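Long-range contacts in imelysin-like protein (Psychrobacter arcticus, PDB 3PF0), which is of unknown function but belongs to the imelysin-like M75 peptidase family and is regarded as a putative metalloendopeptidase: residues Q73-L77 with Q101-L105; L95-R99 with L175-L181; L127-Y131 with A163-P169; L153-L158 with S191-A195; E172-Y176 with A262-G266. The contacts are given in a common frame with arbitrary orientation. Residues are numbered along the deposited sequence.

Interaction 1: residues Q73-L77 with Q101-L105; sequences QSDLL and QWLVL
Two successive antiparallel helices, 48-84 and 92-112, form an α-helical hairpin in which a glutamine pair bonds beside a leucine patch. Segments 73-77 and 101-105 are helical throughout; their axes approach to 8.9 Å at a signed crossing angle of -164°, with Q73 opposite L105 (CA-CA 5.0 Å) and L77 opposite Q101 (5.9 Å). Q101 (chi1 t, chi2 p) reaches across, its NE2 donating to both Q73 O and Q73 OE1, each at 3.0 Å. Q73 O also accepts from L77 N (3.0 Å). Q73, in m,m, directs NE2 to D69. Water 1 donates to Q73 OE1 (3.1 Å) and Q101 OE1 (3.0 Å), so both amide oxygens are satisfied. The buried L77 and L105 meet CD2 to CD2 at 3.8 Å; Q73 CB lies 3.9 Å from L105 CB. Beyond the hairpin, S74 OG bonds to S193 O and L105 packs on L196, both of helix 183-214, while L77 and W102 rest on L171 of helix 167-176, whose I168 O accepts from W102 NE1.

Interaction 2: residues L95-R99 with L175-L181; sequences LQALR and LYANDSL
A flat arginine-tyrosine stack of the cation-pi kind shows how a surface side chain can tie one helix to the C-terminal end of another in an all-helical fold. Segment 95-99 is helical, whereas 175-181 leaves helix 167-176 and continues as loop; the nearest CA pairs are R99-L175 (6.3 Å) and L95-S180 (7.1 Å). R99 adopts m,t,t with chi4 near 180°, an extended form that lays its guanidinium on the Y176 ring (chi1 -81°, chi2 87°): planes differ by 12° and CZ lies 4.5 Å from the centroid. R99 CD makes a CH-pi contact at 4.1 Å from the same centroid. In the guanidinium plane, L175 O accepts from R99 NE (2.9 Å) and R99 NH2 (3.1 Å), and N178 O lies 2.8 Å from R99 NH2. L95 (t,p) places CD1 3.8 Å from L181 CG and CD2 3.4 Å from D179 C; L98 (m,t) brings CB to 3.8 Å from L175 CD2. Water 3 donates to R99 O at 2.8 Å and sits 2.5 Å from Y176 OH.

Interaction 3: residues L127-Y131 with A163-P169; sequences LYINY and AVVQGIP
This is a mixed contact of backbone and aromatic side chains between the end of short helix 125-129 and the turn that leads into helix 167-176, a joint at the start of what is probably this protein's counterpart of the imelysin GxHxxE motif, with G167 first, P169 in the histidine position and E172 last. Segment 127-131 is helical through I129, and N130 (phi/psi -147/92) breaks away. Opposite it, 163-164 is a 3-10 segment, Q166 is extended and helix 167-176 follows. The register pairs Y128 with A163 (CA-CA 4.2 Å) and I129 with G167 (4.3 Å). I168 N donates to I129 O at 2.8 Å. G167, at 72/-163, brings its CA within 3.3 Å of Y128 O and 3.4 Å of I129 O, where a CB would clash with both carbonyls. Two aromatic faces cover the 3-10 segment: A163 CB lies 3.6 Å from the Y128 centroid (chi1 m), and V164 CG2 lies 3.5 Å from that of Y131 (chi1 t), both CH-pi contacts. N130 OD1 approaches P169 CD to 3.4 Å, while its ND2 bonds to E113. Q166 NE2 bonds to S162 O and L158 O. Water 4 accepts from Y131 N (2.8 Å) and lies 2.9 Å from L127 O. Water 5 donates to Y128 O at 2.9 Å and to Q166 OE1 at 2.8 Å.

Interaction 4: residues L153-L158 with S191-A195; sequences LTAEQL and SASSA
L153 (chi1 t, phi/psi -65/140) begins the segment, within the loop between helices 138-149 and 167-176 that leans on the regular helix 191-195, part of helix 183-214. Its carbonyl oxygen stands 2.7 Å from S191 OG. T154 and Q157 then exchange bonds in the capping-box pattern: T154 N donates to Q157 OE1 (3.2 Å) and Q157 N, weakly, to T154 OG1 (3.3 Å), as 155-158 take up helical phi/psi without the regular bonding of a helix. A155 is the pivot, its CA just 4.0 Å from that of S191; A155 CA makes a CH...O contact with S191 O (3.6 Å), A155 CB lies 3.4 Å from S194 OG, and A155 O is 3.7 Å from A195 CB. At the far end L158, in m,t, points toward the helix and lays CD1 3.6 Å from S191 O, 4.2 Å from A192 CB and 4.1 Å from A195 CB, while also touching L146 of helix 138-149. In general, alanine and serine let a loop settle almost directly onto a helix backbone: here the S191 hydroxyl is engaged with A187 O in its own helix, L153 O sits close to it, and van der Waals fit and a CH...O contact do the rest.

Interaction 5: residues E172-Y176 with A262-G266; sequences EEALY and AATAG
Segment 172-176 is the helical end of 167-176, with Y176 N bonded to E172 O at 3.0 Å, and it faces a tight loop whose residues 263-265 have helical phi/psi without regular helical bonding. Positive phi at A262 (54/43) and G266 (70/38) bounds that turn, and G266 N donates weakly to A262 O at 2.8 Å. The closest CA pair is Y176-A265, 6.6 Å apart. E172, extended in t,t, runs its carboxylate into the turn: OE2 accepts from A265 N at 2.8 Å and lies 3.1 Å from T264 N. E172 OE1 receives waters 6 and 7, each at 2.7 Å; water 6 accepts from A262 N (3.3 Å) and water 7, weakly, from A263 N (2.9 Å). Y176 (chi1 -81°) presents one ring face to A265, whose CA makes a CH-pi contact 3.8 Å from the centroid, while R99 occupies the opposite face. Y176 CB also meets T264 CG2 at 3.7 Å. Further out, water 8 donates to E173 OE1 (2.4 Å) and sits 2.8 Å from T264 OG1. The chemistry is that of a carboxylate gathering backbone amides, directly and through water; E172, probably the glutamate of the family's GxHxxE motif, here binds its own chain's loop.

In the fold
All five contacts belong to the imelysin region of this all-helical chain, and the short helix 167-176 is shared by interactions 2, 3 and 5 and touched by interaction 1. Interactions 2 and 5, 9 Å apart between centres, share L175 and Y176. Interactions 1 and 2 share helix 92-112, and W102 of interaction 1 touches interactions 2, 3 and 5, bonding through NE1 to I168 O. Interaction 4, its centre 12 Å from that of interaction 3, connects to it through Q166 NE2 and L158 O. Along the chain interaction 1 closes before 3 and 4 open, whereas 2 crosses 1 and 4. Sequence-distant helices and loops thus converge around the probable GxHxxE equivalent.

Interaction 1: residues Q73-L77 with Q101-L105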
# COMPACT_ATOMS: atom_id res chain seq x y z
N GLN A 73 8.88 9.51 4.41
CA GLN A 73 9.82 8.54 3.86
C GLN A 73 10.30 8.94 2.46
O GLN A 73 11.46 8.68 2.13
CB GLN A 73 9.23 7.12 3.84
CG GLN A 73 8.91 6.54 5.23
CD GLN A 73 9.89 6.85 6.33
OE1 GLN A 73 11.12 6.89 6.15
NE2 GLN A 73 9.37 7.06 7.52
N SER A 74 9.42 9.58 1.65
CA SER A 74 9.75 10.07 0.31
C SER A 74 10.70 11.26 0.44
O SER A 74 11.64 11.38 -0.33
CB SER A 74 8.48 10.46 -0.45
OG SER A 74 8.75 10.63 -1.83
N ASP A 75 10.46 12.13 1.45
CA ASP A 75 11.31 13.29 1.76
C ASP A 75 12.70 12.80 2.20
O ASP A 75 13.70 13.37 1.76
CB ASP A 75 10.72 14.16 2.88
CG ASP A 75 9.56 15.05 2.48
OD1 ASP A 75 9.21 15.07 1.27
OD2 ASP A 75 8.97 15.70 3.37
N LEU A 76 12.77 11.77 3.06
CA LEU A 76 14.07 11.24 3.50
C LEU A 76 14.82 10.61 2.31
O LEU A 76 16.03 10.80 2.21
CB LEU A 76 13.97 10.26 4.68
CG LEU A 76 15.32 9.63 5.19
CD1 LEU A 76 16.39 10.70 5.51
CD2 LEU A 76 15.10 8.71 6.36
N LEU A 77 14.10 9.93 1.38
CA LEU A 77 14.73 9.35 0.20
C LEU A 77 15.30 10.46 -0.67
O LEU A 77 16.45 10.37 -1.08
CB LEU A 77 13.75 8.46 -0.61
CG LEU A 77 14.34 7.75 -1.87
CD1 LEU A 77 15.51 6.81 -1.52
CD2 LEU A 77 13.26 7.01 -2.65
N GLN A 101 16.32 2.85 2.03
CA GLN A 101 15.33 3.89 2.25
C GLN A 101 14.17 3.76 1.23
O GLN A 101 13.03 4.03 1.58
CB GLN A 101 15.97 5.30 2.21
CG GLN A 101 15.05 6.46 2.61
CD GLN A 101 14.18 6.21 3.83
OE1 GLN A 101 14.58 5.58 4.81
NE2 GLN A 101 12.96 6.71 3.80
N TRP A 102 14.46 3.28 0.00
CA TRP A 102 13.38 3.05 -0.97
C TRP A 102 12.39 2.02 -0.40
O TRP A 102 11.19 2.24 -0.49
CB TRP A 102 13.92 2.61 -2.35
CG TRP A 102 12.83 2.13 -3.28
CD1 TRP A 102 12.04 2.91 -4.07
CD2 TRP A 102 12.29 0.80 -3.35
NE1 TRP A 102 11.07 2.13 -4.68
CE2 TRP A 102 11.19 0.84 -4.23
CE3 TRP A 102 12.64 -0.43 -2.76
CZ2 TRP A 102 10.43 -0.29 -4.53
CZ3 TRP A 102 11.88 -1.55 -3.05
CH2 TRP A 102 10.82 -1.49 -3.96
N LEU A 103 12.92 0.91 0.22
CA LEU A 103 12.09 -0.15 0.80
C LEU A 103 11.22 0.38 1.94
O LEU A 103 10.05 0.01 2.01
CB LEU A 103 12.96 -1.34 1.29
CG LEU A 103 12.23 -2.58 1.88
CD1 LEU A 103 11.10 -3.08 0.96
CD2 LEU A 103 13.22 -3.69 2.20
N VAL A 104 11.78 1.24 2.84
CA VAL A 104 11.06 1.89 3.95
C VAL A 104 9.86 2.66 3.36
O VAL A 104 8.73 2.52 3.84
CB VAL A 104 11.99 2.80 4.81
CG1 VAL A 104 11.21 3.57 5.88
CG2 VAL A 104 13.14 2.00 5.46
N LEU A 105 10.10 3.43 2.28
CA LEU A 105 9.08 4.18 1.55
C LEU A 105 8.06 3.25 0.88
O LEU A 105 6.86 3.55 0.93
CB LEU A 105 9.73 5.12 0.50
CG LEU A 105 8.82 5.69 -0.61
CD1 LEU A 105 7.74 6.62 -0.03
CD2 LEU A 105 9.63 6.37 -1.65
O HOH W 1 13.60 5.91 7.67

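Interaction 2: residues L95-R99 with L175-L181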
# COMPACT_ATOMS: atom_id res chain seq x y z
N LEU A 95 24.84 3.87 -2.22
CA LEU A 95 23.77 3.28 -3.03
C LEU A 95 22.91 2.32 -2.20
O LEU A 95 21.69 2.31 -2.38
CB LEU A 95 24.31 2.57 -4.30
CG LEU A 95 23.23 1.95 -5.21
CD1 LEU A 95 22.27 3.00 -5.81
CD2 LEU A 95 23.85 1.12 -6.29
N GLN A 96 23.53 1.56 -1.27
CA GLN A 96 22.78 0.63 -0.42
C GLN A 96 21.81 1.40 0.50
O GLN A 96 20.67 0.98 0.65
CB GLN A 96 23.70 -0.29 0.41
CG GLN A 96 23.02 -1.60 0.86
CD GLN A 96 22.28 -2.34 -0.25
OE1 GLN A 96 22.84 -2.67 -1.31
NE2 GLN A 96 20.98 -2.59 -0.02
N ALA A 97 22.25 2.54 1.04
CA ALA A 97 21.44 3.42 1.88
C ALA A 97 20.22 3.93 1.09
O ALA A 97 19.11 3.96 1.62
CB ALA A 97 22.28 4.59 2.39
N LEU A 98 20.41 4.27 -0.20
CA LEU A 98 19.30 4.71 -1.07
C LEU A 98 18.30 3.57 -1.32
O LEU A 98 17.09 3.79 -1.30
CB LEU A 98 19.80 5.29 -2.41
CG LEU A 98 20.55 6.63 -2.36
CD1 LEU A 98 20.86 7.12 -3.75
CD2 LEU A 98 19.75 7.70 -1.63
N ARG A 99 18.82 2.36 -1.51
CA ARG A 99 18.01 1.15 -1.74
C ARG A 99 17.22 0.77 -0.48
O ARG A 99 16.05 0.42 -0.58
CB ARG A 99 18.90 -0.01 -2.18
CG ARG A 99 19.39 0.13 -3.61
CD ARG A 99 20.34 -0.99 -3.94
NE ARG A 99 20.79 -0.93 -5.34
CZ ARG A 99 21.57 -1.84 -5.90
NH1 ARG A 99 21.99 -2.89 -5.20
NH2 ARG A 99 21.92 -1.72 -7.17
N LEU A 175 17.16 2.58 -9.07
CA LEU A 175 18.10 2.20 -7.99
C LEU A 175 18.68 0.78 -8.15
O LEU A 175 19.79 0.52 -7.67
CB LEU A 175 17.45 2.36 -6.61
CG LEU A 175 17.18 3.80 -6.18
CD1 LEU A 175 16.25 3.85 -5.00
CD2 LEU A 175 18.47 4.56 -5.89
N TYR A 176 17.96 -0.11 -8.85
CA TYR A 176 18.40 -1.50 -9.03
C TYR A 176 18.89 -1.84 -10.44
O TYR A 176 19.26 -3.00 -10.67
CB TYR A 176 17.28 -2.45 -8.63
CG TYR A 176 17.21 -2.64 -7.14
CD1 TYR A 176 16.48 -1.77 -6.34
CD2 TYR A 176 17.92 -3.66 -6.52
CE1 TYR A 176 16.44 -1.92 -4.95
CE2 TYR A 176 17.88 -3.84 -5.14
CZ TYR A 176 17.14 -2.96 -4.36
OH TYR A 176 17.10 -3.14 -3.00
N ALA A 177 18.93 -0.86 -11.37
CA ALA A 177 19.38 -1.07 -12.75
C ALA A 177 20.85 -1.46 -12.82
O ALA A 177 21.23 -2.27 -13.67
CB ALA A 177 19.17 0.20 -13.57
N ASN A 178 21.68 -0.85 -11.95
CA ASN A 178 23.13 -1.08 -11.89
C ASN A 178 23.61 -0.98 -10.44
O ASN A 178 22.84 -0.58 -9.58
CB ASN A 178 23.88 -0.06 -12.77
CG ASN A 178 23.60 -0.16 -14.25
OD1 ASN A 178 23.97 -1.13 -14.92
ND2 ASN A 178 22.96 0.86 -14.81
N ASP A 179 24.90 -1.30 -10.19
CA ASP A 179 25.50 -1.19 -8.86
C ASP A 179 26.15 0.21 -8.69
O ASP A 179 26.93 0.44 -7.77
CB ASP A 179 26.52 -2.33 -8.60
CG ASP A 179 27.79 -2.35 -9.44
OD1 ASP A 179 27.79 -1.74 -10.53
OD2 ASP A 179 28.76 -3.03 -9.02
N SER A 180 25.77 1.14 -9.57
CA SER A 180 26.28 2.51 -9.62
C SER A 180 25.27 3.44 -10.27
O SER A 180 24.61 3.04 -11.24
CB SER A 180 27.59 2.54 -10.40
OG SER A 180 28.18 3.82 -10.42
N LEU A 181 25.14 4.66 -9.74
CA LEU A 181 24.29 5.72 -10.30
C LEU A 181 25.16 6.79 -10.90
O LEU A 181 25.96 7.38 -10.17
CB LEU A 181 23.36 6.36 -9.23
CG LEU A 181 22.23 5.55 -8.59
CD1 LEU A 181 21.57 6.36 -7.49
CD2 LEU A 181 21.17 5.17 -9.59
O HOH W 2 19.55 -4.11 -1.89
O HOH W 3 15.76 -2.28 -1.06

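Interaction 3: residues L127-Y131 with A163-P169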
# COMPACT_ATOMS: atom_id res chain seq x y z
N LEU A 127 -1.52 5.93 -9.41
CA LEU A 127 -0.76 5.24 -10.45
C LEU A 127 0.57 5.99 -10.72
O LEU A 127 1.56 5.35 -11.08
CB LEU A 127 -1.58 5.04 -11.73
CG LEU A 127 -2.71 3.99 -11.62
CD1 LEU A 127 -3.55 3.95 -12.88
CD2 LEU A 127 -2.17 2.57 -11.25
N TYR A 128 0.61 7.31 -10.46
CA TYR A 128 1.83 8.11 -10.54
C TYR A 128 2.69 7.82 -9.32
O TYR A 128 3.90 8.02 -9.38
CB TYR A 128 1.53 9.63 -10.64
CG TYR A 128 1.07 10.07 -12.02
CD1 TYR A 128 1.98 10.49 -12.98
CD2 TYR A 128 -0.29 10.08 -12.35
CE1 TYR A 128 1.56 10.88 -14.26
CE2 TYR A 128 -0.72 10.48 -13.62
CZ TYR A 128 0.21 10.88 -14.57
OH TYR A 128 -0.20 11.26 -15.82
N ILE A 129 2.06 7.35 -8.22
CA ILE A 129 2.73 6.99 -6.97
C ILE A 129 3.23 5.52 -7.02
O ILE A 129 4.37 5.24 -6.64
CB ILE A 129 1.81 7.25 -5.75
CG1 ILE A 129 1.59 8.77 -5.54
CG2 ILE A 129 2.36 6.61 -4.46
CD1 ILE A 129 0.38 9.13 -4.72
N ASN A 130 2.36 4.59 -7.45
CA ASN A 130 2.70 3.18 -7.55
C ASN A 130 1.96 2.53 -8.71
O ASN A 130 0.82 2.07 -8.56
CB ASN A 130 2.41 2.44 -6.22
CG ASN A 130 2.95 1.02 -6.18
OD1 ASN A 130 4.00 0.72 -6.75
ND2 ASN A 130 2.26 0.12 -5.52
N TYR A 131 2.60 2.51 -9.89
CA TYR A 131 2.00 1.92 -11.09
C TYR A 131 2.08 0.41 -10.96
O TYR A 131 3.11 -0.20 -11.28
CB TYR A 131 2.64 2.44 -12.39
CG TYR A 131 1.73 2.22 -13.58
CD1 TYR A 131 1.67 0.98 -14.22
CD2 TYR A 131 0.85 3.21 -13.99
CE1 TYR A 131 0.76 0.75 -15.25
CE2 TYR A 131 -0.04 3.00 -15.05
CZ TYR A 131 -0.09 1.76 -15.67
OH TYR A 131 -0.97 1.56 -16.70
N ALA A 163 2.84 7.94 -15.90
CA ALA A 163 2.87 7.41 -14.54
C ALA A 163 3.80 6.18 -14.42
O ALA A 163 4.39 5.94 -13.37
CB ALA A 163 1.46 7.04 -14.13
N VAL A 164 3.95 5.46 -15.52
CA VAL A 164 4.72 4.24 -15.71
C VAL A 164 6.26 4.48 -15.53
O VAL A 164 6.98 3.54 -15.19
CB VAL A 164 4.32 3.71 -17.13
CG1 VAL A 164 5.50 3.36 -18.03
CG2 VAL A 164 3.32 2.57 -17.03
N VAL A 165 6.75 5.72 -15.72
CA VAL A 165 8.18 6.02 -15.65
C VAL A 165 8.56 6.76 -14.35
O VAL A 165 9.64 7.35 -14.26
CB VAL A 165 8.66 6.79 -16.92
CG1 VAL A 165 8.44 5.97 -18.17
CG2 VAL A 165 8.00 8.16 -17.06
N GLN A 166 7.69 6.70 -13.33
CA GLN A 166 7.94 7.38 -12.07
C GLN A 166 7.31 6.63 -10.87
O GLN A 166 6.85 5.49 -11.01
CB GLN A 166 7.43 8.84 -12.15
CG GLN A 166 5.95 8.95 -12.50
CD GLN A 166 5.55 10.35 -12.85
OE1 GLN A 166 5.53 11.25 -12.00
NE2 GLN A 166 5.16 10.55 -14.09
N GLY A 167 7.29 7.29 -9.71
CA GLY A 167 6.76 6.75 -8.47
C GLY A 167 7.65 5.67 -7.87
O GLY A 167 8.82 5.53 -8.26
N ILE A 168 7.08 4.89 -6.95
CA ILE A 168 7.78 3.79 -6.27
C ILE A 168 8.38 2.77 -7.29
O ILE A 168 9.58 2.50 -7.16
CB ILE A 168 6.87 3.13 -5.19
CG1 ILE A 168 6.72 4.10 -4.00
CG2 ILE A 168 7.41 1.76 -4.72
CD1 ILE A 168 5.50 3.99 -3.29
N PRO A 169 7.67 2.23 -8.33
CA PRO A 169 8.32 1.28 -9.25
C PRO A 169 9.38 1.91 -10.16
O PRO A 169 10.32 1.22 -10.56
CB PRO A 169 7.17 0.71 -10.07
CG PRO A 169 6.11 1.77 -10.02
CD PRO A 169 6.23 2.39 -8.67
O HOH W 4 4.30 4.66 -10.35
O HOH W 5 5.18 10.62 -9.32

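Interaction 4: residues L153-L158 with S191-A195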
# COMPACT_ATOMS: atom_id res chain seq x y z
N LEU A 153 16.78 15.97 -15.84
CA LEU A 153 15.37 15.88 -15.52
C LEU A 153 15.04 16.62 -14.22
O LEU A 153 15.83 16.60 -13.27
CB LEU A 153 14.99 14.39 -15.39
CG LEU A 153 13.51 14.02 -15.27
CD1 LEU A 153 12.71 14.42 -16.51
CD2 LEU A 153 13.36 12.54 -15.03
N THR A 154 13.90 17.32 -14.21
CA THR A 154 13.43 18.01 -13.01
C THR A 154 12.18 17.29 -12.51
O THR A 154 11.52 16.62 -13.30
CB THR A 154 13.16 19.50 -13.26
OG1 THR A 154 12.04 19.61 -14.14
CG2 THR A 154 14.37 20.25 -13.82
N ALA A 155 11.85 17.46 -11.22
CA ALA A 155 10.64 16.90 -10.60
C ALA A 155 9.37 17.35 -11.32
O ALA A 155 8.48 16.53 -11.54
CB ALA A 155 10.58 17.33 -9.15
N GLU A 156 9.29 18.64 -11.70
CA GLU A 156 8.12 19.25 -12.34
C GLU A 156 7.89 18.69 -13.74
O GLU A 156 6.75 18.55 -14.16
CB GLU A 156 8.26 20.79 -12.40
CG GLU A 156 8.41 21.45 -11.03
CD GLU A 156 9.78 21.36 -10.37
OE1 GLU A 156 10.78 21.09 -11.08
OE2 GLU A 156 9.84 21.52 -9.13
N GLN A 157 8.97 18.32 -14.44
CA GLN A 157 8.91 17.76 -15.79
C GLN A 157 8.21 16.40 -15.82
O GLN A 157 7.58 16.09 -16.82
CB GLN A 157 10.31 17.63 -16.37
CG GLN A 157 10.81 18.92 -17.01
CD GLN A 157 12.16 18.73 -17.66
OE1 GLN A 157 13.04 18.03 -17.16
NE2 GLN A 157 12.34 19.35 -18.81
N LEU A 158 8.30 15.61 -14.73
CA LEU A 158 7.68 14.29 -14.61
C LEU A 158 6.15 14.33 -14.62
O LEU A 158 5.53 13.33 -15.01
CB LEU A 158 8.16 13.60 -13.34
CG LEU A 158 9.57 13.04 -13.40
CD1 LEU A 158 10.04 12.67 -12.04
CD2 LEU A 158 9.64 11.81 -14.31
N SER A 191 14.55 13.68 -8.89
CA SER A 191 13.31 14.17 -9.53
C SER A 191 12.10 13.31 -9.17
O SER A 191 11.07 13.86 -8.81
CB SER A 191 13.46 14.21 -11.04
OG SER A 191 14.42 15.18 -11.41
N ALA A 192 12.24 11.97 -9.26
CA ALA A 192 11.13 11.06 -8.98
C ALA A 192 10.74 11.06 -7.52
O ALA A 192 9.56 11.11 -7.24
CB ALA A 192 11.45 9.65 -9.46
N SER A 193 11.71 11.05 -6.58
CA SER A 193 11.39 11.08 -5.14
C SER A 193 10.78 12.45 -4.75
O SER A 193 9.82 12.49 -3.96
CB SER A 193 12.62 10.73 -4.30
OG SER A 193 13.74 11.53 -4.62
N SER A 194 11.24 13.55 -5.37
CA SER A 194 10.68 14.90 -5.16
C SER A 194 9.24 14.98 -5.68
O SER A 194 8.37 15.51 -4.98
CB SER A 194 11.54 15.96 -5.84
OG SER A 194 10.94 17.24 -5.79
N ALA A 195 8.99 14.47 -6.92
CA ALA A 195 7.64 14.48 -7.50
C ALA A 195 6.71 13.62 -6.66
O ALA A 195 5.57 14.01 -6.43
CB ALA A 195 7.68 13.98 -8.94

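Interaction 5: residues E172-Y176 with A262-G266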
# COMPACT_ATOMS: atom_id res chain seq x y z
N GLU A 172 12.47 2.21 -7.97
CA GLU A 172 12.98 0.86 -7.77
C GLU A 172 13.88 0.45 -8.93
O GLU A 172 14.99 -0.05 -8.72
CB GLU A 172 11.82 -0.12 -7.64
CG GLU A 172 12.28 -1.55 -7.38
CD GLU A 172 11.20 -2.60 -7.43
OE1 GLU A 172 10.06 -2.29 -7.84
OE2 GLU A 172 11.50 -3.76 -7.06
N GLU A 173 13.38 0.69 -10.15
CA GLU A 173 14.05 0.38 -11.40
C GLU A 173 15.35 1.17 -11.52
O GLU A 173 16.37 0.58 -11.86
CB GLU A 173 13.11 0.65 -12.59
CG GLU A 173 13.65 0.19 -13.93
CD GLU A 173 14.15 -1.24 -13.99
OE1 GLU A 173 13.31 -2.17 -13.92
OE2 GLU A 173 15.39 -1.44 -14.08
N ALA A 174 15.32 2.50 -11.24
CA ALA A 174 16.51 3.33 -11.34
C ALA A 174 17.58 2.96 -10.30
O ALA A 174 18.77 2.97 -10.63
CB ALA A 174 16.15 4.79 -11.20
N LEU A 175 17.16 2.58 -9.07
CA LEU A 175 18.10 2.20 -7.99
C LEU A 175 18.68 0.78 -8.15
O LEU A 175 19.79 0.52 -7.67
CB LEU A 175 17.45 2.36 -6.61
CG LEU A 175 17.18 3.80 -6.18
CD1 LEU A 175 16.25 3.85 -5.00
CD2 LEU A 175 18.47 4.56 -5.89
N TYR A 176 17.96 -0.11 -8.85
CA TYR A 176 18.40 -1.50 -9.03
C TYR A 176 18.89 -1.84 -10.44
O TYR A 176 19.26 -3.00 -10.67
CB TYR A 176 17.28 -2.45 -8.63
CG TYR A 176 17.21 -2.64 -7.14
CD1 TYR A 176 16.48 -1.77 -6.34
CD2 TYR A 176 17.92 -3.66 -6.52
CE1 TYR A 176 16.44 -1.92 -4.95
CE2 TYR A 176 17.88 -3.84 -5.14
CZ TYR A 176 17.14 -2.96 -4.36
OH TYR A 176 17.10 -3.14 -3.00
N ALA A 262 7.67 -5.20 -5.53
CA ALA A 262 9.12 -5.12 -5.30
C ALA A 262 9.88 -6.33 -5.90
O ALA A 262 10.81 -6.86 -5.28
CB ALA A 262 9.44 -4.97 -3.81
N ALA A 263 9.49 -6.73 -7.13
CA ALA A 263 10.09 -7.86 -7.85
C ALA A 263 11.56 -7.63 -8.20
O ALA A 263 12.35 -8.56 -8.08
CB ALA A 263 9.30 -8.14 -9.13
N THR A 264 11.92 -6.40 -8.65
CA THR A 264 13.29 -6.07 -9.04
C THR A 264 14.19 -6.02 -7.79
O THR A 264 15.31 -6.54 -7.83
CB THR A 264 13.30 -4.75 -9.83
OG1 THR A 264 12.42 -4.89 -10.95
CG2 THR A 264 14.68 -4.39 -10.33
N ALA A 265 13.69 -5.41 -6.70
CA ALA A 265 14.39 -5.30 -5.42
C ALA A 265 14.49 -6.66 -4.71
O ALA A 265 15.39 -6.87 -3.89
CB ALA A 265 13.68 -4.30 -4.52
N GLY A 266 13.55 -7.56 -5.02
CA GLY A 266 13.45 -8.87 -4.40
C GLY A 266 13.01 -8.75 -2.96
O GLY A 266 13.51 -9.48 -2.09
O HOH W 6 7.75 -2.11 -6.55
O HOH W 7 9.19 -4.55 -9.06
O HOH W 8 11.57 -2.64 -12.32